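Local coordinates for putative flagellar hook-associated protein (Vibrio parahaemolyticus, PDB 3PWX), which probably serves as a structural component of the bacterial flagellum, as a member of the flagellin family, and can bind a magnesium ion, at residues Ser53-Val58 with Ala178-Ile183; Trp60-Ser65 with Asn171-Val176; Gly73-Leu78 with Ala160-Phe165. All blocks are in the same frame, centred on the assembly; numbering follows the deposited sequence.

How the contacts relate
The three contacts lie at one end of the elongated chain, their centres about 11 Å apart in every pairing. Contacts 1 and 2 both join helix 7-61 to helix 172-223, contact 2 at the end where the first of these helices finishes and the second starts. Contact 3 joins the intervening helices 71-89 and 154-166. Along the chain the contacts are nested: 1 encloses 2, and 2 encloses 3. Contact 3 packs against contact 1 through Met-54 on Leu-78 and Val-58 and Ser-179 on Leu-161, and against contact 2 through Phe-172 on Phe-165 and Gly-61 on Met-74. The four helices form one antiparallel bundle, where the two shorter helices pack beside the ends of the long pair.

Contact 1: residues Ser53-Val58 with Ala178-Ile183; sequences SMRDIV and ASLNAI
Arg-55 and Val-58 close on Leu-180, and Met-54 and Arg-55 close on Ile-183, where two long helices of the flagellin-type rod run antiparallel as part of a four-helix bundle. The axes of the short segments 53-58 and 178-183 lie 10.2 Å apart at 160°, and Arg-55 stands level with Leu-180.

The contact between the segments is apolar. Leu-180 sends its CD2 branch between two partners: the CG methylene of Arg-55 at 3.5 Å and Val-58 CG1 at 3.6 Å. Its chain crosses that of Arg-55 at about a right angle, whereas it slides past Val-58 in the opposite direction. Ile-183 uses both ends of its fork. CG1 lies anti to the carbonyl carbon (chi1 -63°) and chi2 is extended (171°), which brings CD1 to 3.7 Å from Met-54 CG; CD1 also lies over the backbone at Arg-55 CA, while CG2 rests against CB and CG of Arg-55. Met-54, a selenomethionine, meets this segment chiefly through CG; its chain then bends at chi3 and its end leads away, the residue packing on Leu-78 and Tyr-81 of helix 71-89.

Polar groups are served from outside the two segments. The arginine chain is extended from CG to NE, and NE forms a salt bridge with Asp-184 one residue beyond Ile-183, so the same side chain supplies apolar methylenes to the contact and a charge at its border. Buried Ser-179 is satisfied through OG by Glu-175 O and by Gln-157 NE2. On the arginine's inner methylene, CB meets Ile-183 CG2 at 4.0 Å.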
# COMPACT_ATOMS: atom_id res chain seq x y z
N SER A 53 -25.13 22.99 4.00
CA SER A 53 -26.30 23.75 3.59
C SER A 53 -27.58 22.95 3.76
O SER A 53 -28.62 23.49 4.16
CB SER A 53 -26.17 24.22 2.15
OG SER A 53 -24.86 24.68 1.92
N MSE A 54 -27.52 21.66 3.46
CA MSE A 54 -28.70 20.86 3.62
C MSE A 54 -29.06 20.84 5.12
O MSE A 54 -30.20 21.01 5.47
CB MSE A 54 -28.45 19.51 3.04
CG MSE A 54 -29.48 18.47 3.25
SE MSE A 54 -28.88 16.89 2.20
CE MSE A 54 -29.00 17.70 0.43
N ARG A 55 -28.07 20.71 6.00
CA ARG A 55 -28.39 20.68 7.42
C ARG A 55 -29.00 22.02 7.97
O ARG A 55 -29.86 22.00 8.84
CB ARG A 55 -27.18 20.29 8.18
CG ARG A 55 -27.43 19.69 9.49
CD ARG A 55 -26.08 19.78 10.15
NE ARG A 55 -25.98 19.17 11.47
CZ ARG A 55 -25.78 19.84 12.61
NH1 ARG A 55 -25.66 21.18 12.62
NH2 ARG A 55 -25.66 19.13 13.74
N ASP A 56 -28.56 23.15 7.44
CA ASP A 56 -29.01 24.45 7.86
C ASP A 56 -30.49 24.69 7.50
O ASP A 56 -31.22 25.39 8.24
CB ASP A 56 -28.16 25.51 7.19
CG ASP A 56 -26.77 25.64 7.80
OD1 ASP A 56 -26.46 25.06 8.88
OD2 ASP A 56 -25.97 26.33 7.17
N ILE A 57 -30.88 24.11 6.37
CA ILE A 57 -32.25 24.18 5.86
C ILE A 57 -33.20 23.32 6.69
O ILE A 57 -34.29 23.78 7.09
CB ILE A 57 -32.33 23.75 4.38
CG1 ILE A 57 -31.71 24.82 3.46
CG2 ILE A 57 -33.76 23.42 3.99
CD1 ILE A 57 -31.31 24.27 2.10
N VAL A 58 -32.81 22.07 6.91
CA VAL A 58 -33.50 21.23 7.86
C VAL A 58 -33.60 21.91 9.23
O VAL A 58 -34.70 21.98 9.80
CB VAL A 58 -32.83 19.88 7.97
CG1 VAL A 58 -33.46 19.05 9.06
CG2 VAL A 58 -32.92 19.18 6.62
N ALA A 178 -34.32 12.09 12.09
CA ALA A 178 -33.58 11.07 11.33
C ALA A 178 -32.70 11.74 10.28
O ALA A 178 -31.55 11.33 10.06
CB ALA A 178 -34.50 10.03 10.71
N SER A 179 -33.22 12.83 9.71
CA SER A 179 -32.51 13.60 8.69
C SER A 179 -31.24 14.32 9.21
O SER A 179 -30.22 14.34 8.52
CB SER A 179 -33.44 14.59 8.03
OG SER A 179 -34.61 13.93 7.59
N LEU A 180 -31.30 14.90 10.41
CA LEU A 180 -30.09 15.50 10.99
C LEU A 180 -29.07 14.45 11.39
O LEU A 180 -27.88 14.60 11.12
CB LEU A 180 -30.41 16.43 12.13
CG LEU A 180 -31.23 17.68 11.76
CD1 LEU A 180 -31.81 18.33 13.03
CD2 LEU A 180 -30.45 18.70 10.91
N ASN A 181 -29.55 13.35 11.98
CA ASN A 181 -28.70 12.21 12.30
C ASN A 181 -28.01 11.55 11.07
O ASN A 181 -26.85 11.13 11.16
CB ASN A 181 -29.45 11.16 13.14
CG ASN A 181 -29.94 11.72 14.47
OD1 ASN A 181 -29.39 12.67 15.00
ND2 ASN A 181 -30.98 11.12 15.02
N ALA A 182 -28.71 11.49 9.94
CA ALA A 182 -28.13 10.93 8.74
C ALA A 182 -27.13 11.89 8.15
O ALA A 182 -26.01 11.45 7.66
CB ALA A 182 -29.18 10.57 7.74
N ILE A 183 -27.45 13.18 8.21
CA ILE A 183 -26.49 14.20 7.79
C ILE A 183 -25.27 14.21 8.70
O ILE A 183 -24.17 14.07 8.19
CB ILE A 183 -27.07 15.61 7.72
CG1 ILE A 183 -28.18 15.67 6.66
CG2 ILE A 183 -25.92 16.59 7.41
CD1 ILE A 183 -29.01 16.94 6.63

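Contact 2: residues Trp60-Ser65 with Asn171-Val176; sequences WGANGS and NFQAEV
Phe-172 and Val-176 meet Gly-61 and Ala-62 at the end of the helical bundle, where helix 7-61 gives way to a loop and helix 172-223 begins. Ala-62 is the centre of an inverse gamma turn, the first residue to leave helical geometry.

From its CB, which points toward the loop, Phe-172 places CG anti to the backbone N (chi1 -174°), carrying the ring across to the other segment. The ring then presents its edge. CE1 comes to 4.1 Å from Asn-63 N and 4.2 Å from Ala-62 CA, and at the tip CZ lies 3.9 Å from Gly-61 O, which is in the plane of the ring. This is close contact of a ring edge with main-chain atoms, not a stack. The Phe-172 side chain also touches Arg-71 of helix 71-89 and Glu-164 of helix 154-166.

Ala-62 makes the main apolar touch: its CB meets Val-176 CG1 at 3.6 Å, the branch that stands anti to the backbone N (chi1 162°). Gln-173, an exposed residue bent at chi2, has NE2 4.2 Å from Ala-62 CB.

The carbonyl of Gly-61 also has polar partners. It accepts hydrogen bonds from Arg-71 NE, at the start of helix 71-89, and from the Asn-63 side chain, which folds back over the turn. The latter N-H...O angle is 147°, and the donor lies well above the plane of the Gly-61 carbonyl, with Asn-63 ND2 3.1 Å from Gly-61 O.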
# COMPACT_ATOMS: atom_id res chain seq x y z
N TRP A 60 -33.58 25.21 10.05
CA TRP A 60 -34.61 26.25 10.06
C TRP A 60 -35.99 25.66 9.84
O TRP A 60 -36.85 25.79 10.71
CB TRP A 60 -34.37 27.40 9.07
CG TRP A 60 -35.20 28.62 9.51
CD1 TRP A 60 -36.57 28.67 9.62
CD2 TRP A 60 -34.72 29.91 9.94
NE1 TRP A 60 -36.97 29.90 10.09
CE2 TRP A 60 -35.86 30.69 10.29
CE3 TRP A 60 -33.44 30.49 10.06
CZ2 TRP A 60 -35.76 32.02 10.75
CZ3 TRP A 60 -33.34 31.81 10.52
CH2 TRP A 60 -34.50 32.56 10.86
N GLY A 61 -36.16 25.01 8.70
CA GLY A 61 -37.41 24.34 8.30
C GLY A 61 -38.15 23.40 9.25
O GLY A 61 -39.35 23.18 9.08
N ALA A 62 -37.45 22.81 10.22
CA ALA A 62 -38.10 22.16 11.36
C ALA A 62 -38.93 23.21 12.12
O ALA A 62 -38.45 23.87 13.07
CB ALA A 62 -37.05 21.50 12.28
N ASN A 63 -40.15 23.40 11.66
CA ASN A 63 -40.99 24.52 12.12
C ASN A 63 -41.99 24.11 13.20
O ASN A 63 -42.84 23.22 12.97
CB ASN A 63 -41.75 25.14 10.93
CG ASN A 63 -41.04 26.35 10.33
OD1 ASN A 63 -41.17 27.46 10.83
ND2 ASN A 63 -40.31 26.13 9.23
N GLY A 64 -41.88 24.73 14.37
CA GLY A 64 -42.97 24.70 15.34
C GLY A 64 -44.15 25.46 14.75
O GLY A 64 -45.30 25.14 15.02
N SER A 65 -43.83 26.46 13.93
CA SER A 65 -44.79 27.43 13.40
C SER A 65 -44.92 27.28 11.88
O SER A 65 -44.15 27.88 11.12
CB SER A 65 -44.36 28.86 13.77
OG SER A 65 -43.77 28.92 15.07
N ASN A 171 -45.39 12.24 12.20
CA ASN A 171 -43.98 11.84 12.18
C ASN A 171 -42.99 12.88 11.71
O ASN A 171 -41.78 12.57 11.53
CB ASN A 171 -43.83 10.59 11.34
CG ASN A 171 -43.52 9.39 12.17
OD1 ASN A 171 -42.37 8.98 12.27
ND2 ASN A 171 -44.54 8.85 12.83
N PHE A 172 -43.48 14.10 11.52
CA PHE A 172 -42.68 15.20 11.04
C PHE A 172 -41.42 15.37 11.87
O PHE A 172 -40.32 15.35 11.33
CB PHE A 172 -43.50 16.48 11.02
CG PHE A 172 -42.80 17.66 10.41
CD1 PHE A 172 -42.10 18.56 11.20
CD2 PHE A 172 -42.89 17.91 9.05
CE1 PHE A 172 -41.47 19.69 10.63
CE2 PHE A 172 -42.26 19.03 8.48
CZ PHE A 172 -41.56 19.92 9.27
N GLN A 173 -41.57 15.54 13.18
CA GLN A 173 -40.39 15.80 14.00
C GLN A 173 -39.39 14.62 14.02
O GLN A 173 -38.21 14.82 14.22
CB GLN A 173 -40.79 16.21 15.40
CG GLN A 173 -39.76 17.12 16.09
CD GLN A 173 -39.43 18.39 15.31
OE1 GLN A 173 -40.32 19.13 14.84
NE2 GLN A 173 -38.12 18.68 15.19
N ALA A 174 -39.90 13.41 13.78
CA ALA A 174 -39.08 12.23 13.80
C ALA A 174 -38.23 12.10 12.50
O ALA A 174 -37.05 11.68 12.57
CB ALA A 174 -39.94 10.99 14.02
N GLU A 175 -38.80 12.44 11.34
CA GLU A 175 -38.04 12.46 10.09
C GLU A 175 -36.99 13.54 10.14
O GLU A 175 -35.83 13.30 9.74
CB GLU A 175 -38.92 12.72 8.87
CG GLU A 175 -39.76 11.54 8.47
CD GLU A 175 -38.99 10.42 7.80
OE1 GLU A 175 -37.76 10.31 7.95
OE2 GLU A 175 -39.65 9.59 7.13
N VAL A 176 -37.40 14.73 10.63
CA VAL A 176 -36.43 15.80 10.89
C VAL A 176 -35.21 15.26 11.66
O VAL A 176 -34.07 15.42 11.20
CB VAL A 176 -37.11 17.03 11.59
CG1 VAL A 176 -36.10 17.99 12.28
CG2 VAL A 176 -38.02 17.76 10.58

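Contact 3: residues Gly73-Leu78 with Ala160-Phe165; sequences GMITEL and ALIAEF
Ile-75 overlaps the base of Phe-165, its CD1 resting 3.8 Å from Phe-165 CB and its CG1 close to the same atom at 4.0 Å. The two side chains slide past each other in opposite directions, and CG1 lies near the plane of the phenyl ring, at its edge. The isoleucine's CD1 thus covers the stem of the phenylalanine where it leaves the helix, reaching as far as the carbonyl carbon of that residue. The other branch, CG2, is anti to the backbone N and faces Ile-162 CG2 at a looser 4.3 Å.

Leu-78 carries the next layer. Its CG is anti to the carbonyl carbon (chi1 -76°), and from there the CD1 methyl reaches three neighbours at once: Ile-162 CG1 and Phe-165 CE1, each at 4.2 Å, and the CD2 methyl of Leu-161 slightly farther off. Leu-78 and Ile-162 also run past one another in opposite directions. Leu-161 in turn covers a face of the Phe-165 ring on its own helix, CD2 standing 3.8 Å above the plane and offset toward the rim. The selenium of Met-74 makes a more distant approach to the ring, 4.4 Å from Phe-165 CE1.

The side-chain contacts between the segments are apolar, and the axes of the short segments are nearly antiparallel at 169° and 10.4 Å apart. This is antiparallel helix packing within a four-helix bundle, joining the two shorter helices 71-89 and 154-166. On the side of helix 7-61, Leu-78 packs on Ile-57, and Leu-161 on Val-58; on the side of helix 172-223, Leu-161 touches Val-176 and Ser-179.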
# COMPACT_ATOMS: atom_id res chain seq x y z
N GLY A 73 -39.90 26.67 -1.16
CA GLY A 73 -38.63 27.18 -1.67
C GLY A 73 -37.47 26.43 -1.03
O GLY A 73 -36.43 26.23 -1.65
N MSE A 74 -37.68 26.01 0.21
CA MSE A 74 -36.77 25.14 0.91
C MSE A 74 -36.63 23.82 0.19
O MSE A 74 -35.53 23.31 0.02
CB MSE A 74 -37.26 24.88 2.33
CG MSE A 74 -36.81 25.89 3.34
SE MSE A 74 -37.76 25.57 5.01
CE MSE A 74 -38.18 27.44 5.46
N ILE A 75 -37.76 23.26 -0.22
CA ILE A 75 -37.77 22.02 -0.94
C ILE A 75 -36.87 22.00 -2.17
O ILE A 75 -36.10 21.08 -2.33
CB ILE A 75 -39.20 21.57 -1.22
CG1 ILE A 75 -39.73 20.92 0.06
CG2 ILE A 75 -39.28 20.66 -2.46
CD1 ILE A 75 -41.24 20.79 0.15
N THR A 76 -36.94 23.01 -3.01
CA THR A 76 -36.06 23.18 -4.16
C THR A 76 -34.57 23.24 -3.77
O THR A 76 -33.72 22.62 -4.44
CB THR A 76 -36.43 24.47 -4.91
OG1 THR A 76 -37.83 24.43 -5.21
CG2 THR A 76 -35.64 24.68 -6.20
N GLU A 77 -34.25 24.00 -2.72
CA GLU A 77 -32.86 24.09 -2.31
C GLU A 77 -32.31 22.78 -1.71
O GLU A 77 -31.13 22.45 -1.93
CB GLU A 77 -32.62 25.29 -1.40
CG GLU A 77 -32.60 26.65 -2.14
CD GLU A 77 -31.18 27.08 -2.54
OE1 GLU A 77 -30.52 26.37 -3.36
OE2 GLU A 77 -30.72 28.14 -2.04
N LEU A 78 -33.17 22.02 -1.01
CA LEU A 78 -32.79 20.67 -0.58
C LEU A 78 -32.49 19.79 -1.76
O LEU A 78 -31.38 19.20 -1.83
CB LEU A 78 -33.82 19.99 0.31
CG LEU A 78 -33.89 20.45 1.76
CD1 LEU A 78 -35.13 19.83 2.40
CD2 LEU A 78 -32.60 20.17 2.61
N ALA A 160 -37.24 11.26 2.15
CA ALA A 160 -38.26 11.06 3.20
C ALA A 160 -38.62 12.39 3.96
O ALA A 160 -39.75 12.59 4.43
CB ALA A 160 -37.83 9.97 4.18
N LEU A 161 -37.64 13.27 4.08
CA LEU A 161 -37.87 14.53 4.73
C LEU A 161 -38.65 15.46 3.80
O LEU A 161 -39.60 16.06 4.23
CB LEU A 161 -36.56 15.17 5.25
CG LEU A 161 -36.94 16.53 5.88
CD1 LEU A 161 -37.61 16.35 7.25
CD2 LEU A 161 -35.80 17.49 5.96
N ILE A 162 -38.27 15.53 2.53
CA ILE A 162 -38.98 16.28 1.49
C ILE A 162 -40.48 15.90 1.39
O ILE A 162 -41.33 16.74 1.20
CB ILE A 162 -38.27 16.10 0.12
CG1 ILE A 162 -36.91 16.82 0.13
CG2 ILE A 162 -39.20 16.56 -1.03
CD1 ILE A 162 -36.03 16.60 -1.06
N ALA A 163 -40.76 14.61 1.51
CA ALA A 163 -42.12 14.11 1.56
C ALA A 163 -42.80 14.65 2.82
O ALA A 163 -43.88 15.22 2.76
CB ALA A 163 -42.10 12.56 1.56
N GLU A 164 -42.14 14.53 3.95
CA GLU A 164 -42.67 15.06 5.20
C GLU A 164 -42.85 16.60 5.17
O GLU A 164 -43.82 17.13 5.75
CB GLU A 164 -41.77 14.59 6.34
CG GLU A 164 -42.36 14.60 7.72
CD GLU A 164 -43.61 13.75 7.91
OE1 GLU A 164 -43.66 12.55 7.55
OE2 GLU A 164 -44.56 14.30 8.48
N PHE A 165 -41.94 17.31 4.48
CA PHE A 165 -42.11 18.75 4.23
C PHE A 165 -43.32 19.08 3.35
O PHE A 165 -43.91 20.12 3.53
CB PHE A 165 -40.86 19.38 3.63
CG PHE A 165 -39.85 19.81 4.64
CD1 PHE A 165 -38.87 20.75 4.31
CD2 PHE A 165 -39.84 19.27 5.93
CE1 PHE A 165 -37.91 21.15 5.27
CE2 PHE A 165 -38.90 19.67 6.88
CZ PHE A 165 -37.93 20.61 6.55